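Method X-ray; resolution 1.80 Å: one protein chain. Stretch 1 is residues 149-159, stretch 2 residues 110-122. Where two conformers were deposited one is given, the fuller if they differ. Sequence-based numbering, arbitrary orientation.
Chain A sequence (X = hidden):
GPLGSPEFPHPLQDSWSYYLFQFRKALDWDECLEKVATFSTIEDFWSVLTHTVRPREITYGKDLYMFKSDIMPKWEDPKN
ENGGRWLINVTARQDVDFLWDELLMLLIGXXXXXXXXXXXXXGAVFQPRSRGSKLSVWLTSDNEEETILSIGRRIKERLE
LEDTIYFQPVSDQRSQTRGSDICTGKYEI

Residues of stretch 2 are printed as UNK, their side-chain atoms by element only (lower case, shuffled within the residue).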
# COMPACT_ATOMS: atom_id res chain seq x y z
N LEU A 149 7.28 11.31 7.87
CA LEU A 149 7.92 12.09 6.80
C LEU A 149 9.05 11.39 6.05
O LEU A 149 9.10 11.50 4.82
CB LEU A 149 8.37 13.49 7.29
CG LEU A 149 7.35 14.65 7.29
CD1 LEU A 149 7.06 15.16 5.87
CD2 LEU A 149 6.06 14.32 7.97
N SER A 150 9.94 10.67 6.74
CA SER A 150 10.97 9.89 6.02
C SER A 150 10.36 8.76 5.16
O SER A 150 10.89 8.44 4.09
CB SER A 150 12.04 9.33 6.95
OG SER A 150 11.48 8.35 7.81
N ILE A 151 9.24 8.20 5.61
CA ILE A 151 8.53 7.18 4.82
C ILE A 151 7.95 7.82 3.57
O ILE A 151 8.09 7.28 2.46
CB ILE A 151 7.44 6.47 5.64
CG1 ILE A 151 8.08 5.49 6.62
CG2 ILE A 151 6.41 5.73 4.73
CD1 ILE A 151 7.11 4.91 7.60
N GLY A 152 7.31 8.98 3.75
CA GLY A 152 6.74 9.70 2.62
C GLY A 152 7.80 10.06 1.60
O GLY A 152 7.59 9.90 0.40
N ARG A 153 8.96 10.52 2.10
CA ARG A 153 10.07 10.89 1.22
C ARG A 153 10.58 9.69 0.41
O ARG A 153 10.78 9.81 -0.81
CB ARG A 153 11.19 11.57 2.01
CG ARG A 153 10.85 13.01 2.39
CD ARG A 153 11.99 13.77 3.05
NE ARG A 153 11.94 13.68 4.51
CZ ARG A 153 12.70 12.88 5.25
NH1 ARG A 153 12.55 12.89 6.56
NH2 ARG A 153 13.61 12.09 4.70
N ARG A 154 10.74 8.55 1.07
CA ARG A 154 11.18 7.31 0.41
C ARG A 154 10.18 6.80 -0.63
O ARG A 154 10.59 6.31 -1.69
CB ARG A 154 11.50 6.24 1.47
CG ARG A 154 11.89 4.83 0.96
CD ARG A 154 13.15 4.81 0.08
NE ARG A 154 14.25 5.61 0.61
CZ ARG A 154 15.20 5.16 1.44
NH1 ARG A 154 15.19 3.90 1.85
NH2 ARG A 154 16.17 5.98 1.85
N ILE A 155 8.88 6.90 -0.33
CA ILE A 155 7.83 6.52 -1.29
C ILE A 155 7.97 7.36 -2.57
O ILE A 155 7.91 6.82 -3.69
CB ILE A 155 6.41 6.72 -0.69
CG1 ILE A 155 6.13 5.69 0.41
CG2 ILE A 155 5.30 6.58 -1.77
CD1 ILE A 155 4.78 5.93 1.15
N LYS A 156 8.16 8.67 -2.41
CA LYS A 156 8.25 9.57 -3.57
C LYS A 156 9.45 9.22 -4.42
O LYS A 156 9.38 9.23 -5.65
CB LYS A 156 8.32 11.05 -3.16
CG LYS A 156 7.11 11.55 -2.42
CD LYS A 156 6.97 13.06 -2.53
CE LYS A 156 6.32 13.48 -3.85
NZ LYS A 156 6.50 14.93 -4.06
N GLU A 157 10.56 8.90 -3.75
CA GLU A 157 11.79 8.53 -4.45
C GLU A 157 11.56 7.27 -5.26
O GLU A 157 11.80 7.25 -6.46
CB GLU A 157 12.93 8.33 -3.46
CG GLU A 157 13.45 9.63 -2.88
CD GLU A 157 14.35 9.43 -1.66
OE1 GLU A 157 14.50 8.28 -1.20
OE2 GLU A 157 14.89 10.44 -1.16
N ARG A 158 11.04 6.23 -4.61
CA ARG A 158 10.93 4.93 -5.25
C ARG A 158 9.89 4.94 -6.36
O ARG A 158 10.06 4.26 -7.38
CB ARG A 158 10.64 3.82 -4.23
CG ARG A 158 11.80 3.51 -3.29
CD ARG A 158 12.98 2.81 -3.98
NE ARG A 158 13.99 2.49 -2.97
CZ ARG A 158 14.92 3.34 -2.51
NH1 ARG A 158 15.01 4.59 -2.96
NH2 ARG A 158 15.77 2.94 -1.57
N LEU A 159 8.82 5.72 -6.17
CA LEU A 159 7.76 5.81 -7.17
C LEU A 159 7.99 6.91 -8.20
O LEU A 159 7.21 7.04 -9.15
CB LEU A 159 6.40 5.92 -6.50
CG LEU A 159 5.75 4.61 -6.03
CD1 LEU A 159 6.66 3.78 -5.08
CD2 LEU A 159 4.43 4.93 -5.35
N UNK A 110 11.19 -4.35 2.59
CA UNK A 110 11.48 -3.48 3.74
C UNK A 110 12.66 -2.54 3.47
O UNK A 110 13.57 -2.43 4.30
c UNK A 110 11.74 -4.32 5.01
o UNK A 110 11.76 -3.50 6.18
N UNK A 111 12.63 -1.86 2.33
CA UNK A 111 13.80 -1.07 1.91
C UNK A 111 13.75 0.36 2.46
O UNK A 111 13.85 1.34 1.71
o UNK A 111 15.64 -0.32 -1.16
o UNK A 111 16.31 -0.89 0.85
c UNK A 111 15.42 -0.74 -0.01
c UNK A 111 14.00 -1.10 0.38
N UNK A 112 13.56 0.45 3.77
CA UNK A 112 13.52 1.70 4.53
C UNK A 112 14.86 1.80 5.20
O UNK A 112 15.47 0.78 5.49
c UNK A 112 10.57 -0.08 5.19
c UNK A 112 7.95 2.84 2.87
c UNK A 112 9.03 3.71 3.15
n UNK A 112 9.35 -0.13 4.57
c UNK A 112 10.13 3.28 3.90
c UNK A 112 7.96 1.53 3.29
c UNK A 112 9.08 1.09 4.03
c UNK A 112 10.17 1.95 4.34
c UNK A 112 11.11 1.18 5.09
c UNK A 112 12.43 1.64 5.62
N UNK A 113 15.30 3.02 5.48
CA UNK A 113 16.59 3.22 6.13
C UNK A 113 16.67 2.58 7.53
O UNK A 113 17.70 1.99 7.89
c UNK A 113 17.34 5.26 4.78
c UNK A 113 16.97 4.71 6.17
o UNK A 113 17.70 4.48 3.87
o UNK A 113 17.29 6.51 4.60
N UNK A 114 15.58 2.67 8.30
CA UNK A 114 15.57 2.31 9.72
C UNK A 114 14.51 1.28 10.08
O UNK A 114 13.46 1.23 9.44
o UNK A 114 14.02 4.05 10.43
c UNK A 114 16.31 4.69 10.19
c UNK A 114 15.36 3.58 10.60
N UNK A 115 14.77 0.49 11.12
CA UNK A 115 13.81 -0.48 11.66
C UNK A 115 12.50 0.22 12.02
O UNK A 115 11.43 -0.31 11.78
c UNK A 115 15.55 -2.11 12.61
c UNK A 115 14.36 -1.19 12.91
o UNK A 115 16.13 -2.66 13.58
o UNK A 115 15.94 -2.27 11.42
N UNK A 116 12.62 1.43 12.57
CA UNK A 116 11.48 2.19 13.03
C UNK A 116 10.48 2.53 11.92
O UNK A 116 9.27 2.51 12.14
c UNK A 116 10.81 4.31 14.28
c UNK A 116 11.94 3.47 13.72
c UNK A 116 10.27 3.81 15.63
o UNK A 116 9.23 4.34 16.07
o UNK A 116 10.88 2.91 16.25
N UNK A 117 10.98 2.84 10.73
CA UNK A 117 10.08 3.09 9.59
C UNK A 117 9.30 1.84 9.22
O UNK A 117 8.10 1.91 8.94
c UNK A 117 10.85 3.60 8.39
c UNK A 117 11.37 5.02 8.55
o UNK A 117 12.07 6.00 6.50
o UNK A 117 13.59 5.00 7.74
c UNK A 117 12.42 5.37 7.53
N UNK A 118 9.97 0.69 9.21
CA UNK A 118 9.31 -0.58 8.90
C UNK A 118 8.20 -0.88 9.90
O UNK A 118 7.14 -1.42 9.53
o UNK A 118 9.48 -3.33 7.34
c UNK A 118 10.33 -1.71 8.85
o UNK A 118 9.43 -3.81 9.47
c UNK A 118 9.70 -3.05 8.53
N UNK A 119 8.47 -0.55 11.16
CA UNK A 119 7.48 -0.75 12.24
C UNK A 119 6.19 0.05 12.01
O UNK A 119 5.13 -0.36 12.46
n UNK A 119 10.52 -0.06 15.69
c UNK A 119 8.10 -0.42 13.60
c UNK A 119 9.65 -1.22 15.48
n UNK A 119 12.57 0.95 16.04
c UNK A 119 11.84 -0.14 15.87
c UNK A 119 9.23 -1.38 14.01
n UNK A 119 12.44 -1.32 15.87
N UNK A 120 6.30 1.18 11.31
CA UNK A 120 5.13 2.04 11.07
C UNK A 120 4.23 1.43 10.01
O UNK A 120 3.03 1.74 9.96
o UNK A 120 3.68 5.11 12.31
c UNK A 120 4.77 4.62 12.68
n UNK A 120 4.99 4.22 13.91
c UNK A 120 5.91 4.41 11.70
c UNK A 120 5.55 3.44 10.61
N UNK A 121 4.80 0.57 9.16
CA UNK A 121 4.08 0.12 7.96
C UNK A 121 2.97 -0.87 8.28
O UNK A 121 3.21 -1.89 8.95
c UNK A 121 6.10 0.54 6.42
c UNK A 121 4.25 -1.09 5.69
c UNK A 121 5.57 1.79 5.70
c UNK A 121 5.05 -0.49 6.88
N UNK A 122 1.77 -0.56 7.79
CA UNK A 122 0.66 -1.50 7.87
C UNK A 122 0.40 -2.17 6.54
O UNK A 122 0.33 -3.40 6.45
s UNK A 122 -0.46 -0.15 10.02
c UNK A 122 -0.60 -0.79 8.34

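Position 110 carries one carbon and then one oxygen, lies beyond reach of stretch 1, and has positive phi where the chain leaves a helix; it is S110. Position 111 has two carbons, the second bearing two oxygens; one oxygen lies 3.3 Å from R158 NH2, in a salt bridge, and the backbone O accepts from R154 NH1 at 2.9 Å. It is D111, and the oxygen facing R158 is OD2.

At 112, one carbon leads into fused five- and six-membered rings holding eight carbons and one nitrogen. Three carbons of the six-membered ring reach the helix, at 3.7 Å from I151 CG2, 3.8 Å from R154 CG and 4.2 Å from I155 CG1, the last at the ring edge. Only tryptophan provides such rings: this is W112, and the three carbons are CZ3, CE3 and CH2 in that order.

Position 113 again shows two carbons, the second with two oxygens, one of which receives R154 NH2 at 2.9 Å, a salt bridge, and R154 NH1 at 3.3 Å. This is D113, and the oxygen is OD1. Position 114 has a single carbon carrying one oxygen and one carbon, with no contact to stretch 1; this is T114, the N-cap of the helix that follows.

Position 115, two carbons ending in two oxygens and far from stretch 1, is D115. Three carbons ending in two oxygens, also without contact, make 116 E116. The same atoms occur at 117, but here CB points toward stretch 1 and a terminal oxygen comes 2.8 Å from S150 OG. This is E117; the oxygen is OE2, while OE1 accepts from T114 N at 3.1 Å, and E117 N donates to T114 OG1 at 3.3 Å in the capping bond.

Position 118, two carbons and two oxygens with CB pointing away, is D118; its OD1 accepts from S110 OG at 2.6 Å. At 119, three carbons, a nitrogen and a carbon bearing two more nitrogens make no contact with stretch 1; they define R119, whose NH1 pairs with E116 OE1 at 2.6 Å. Position 120 has three carbons, the third with one oxygen and one nitrogen, and its CB lies 3.7 Å from I151 CD1: Q120. Position 121 has four carbons, forked at the first, one arm two carbons long; the end of that arm lies 4.0 Å from I151 CD1. This is I121, and the carbon is its CD1. Position 122, a carbon then a sulfur, out of reach, is C122.

The two helices cross nearly at right angles. I151 packs among W112, E117, Q120 and I121, while R154 lays its aliphatic part near W112 and turns its guanidinium edge to D111 O and D113 OD1. Apolar packing and charge pairing thus adjoin along one helix.

Stretch 2 110-122: SDWDTDEEDRQIC
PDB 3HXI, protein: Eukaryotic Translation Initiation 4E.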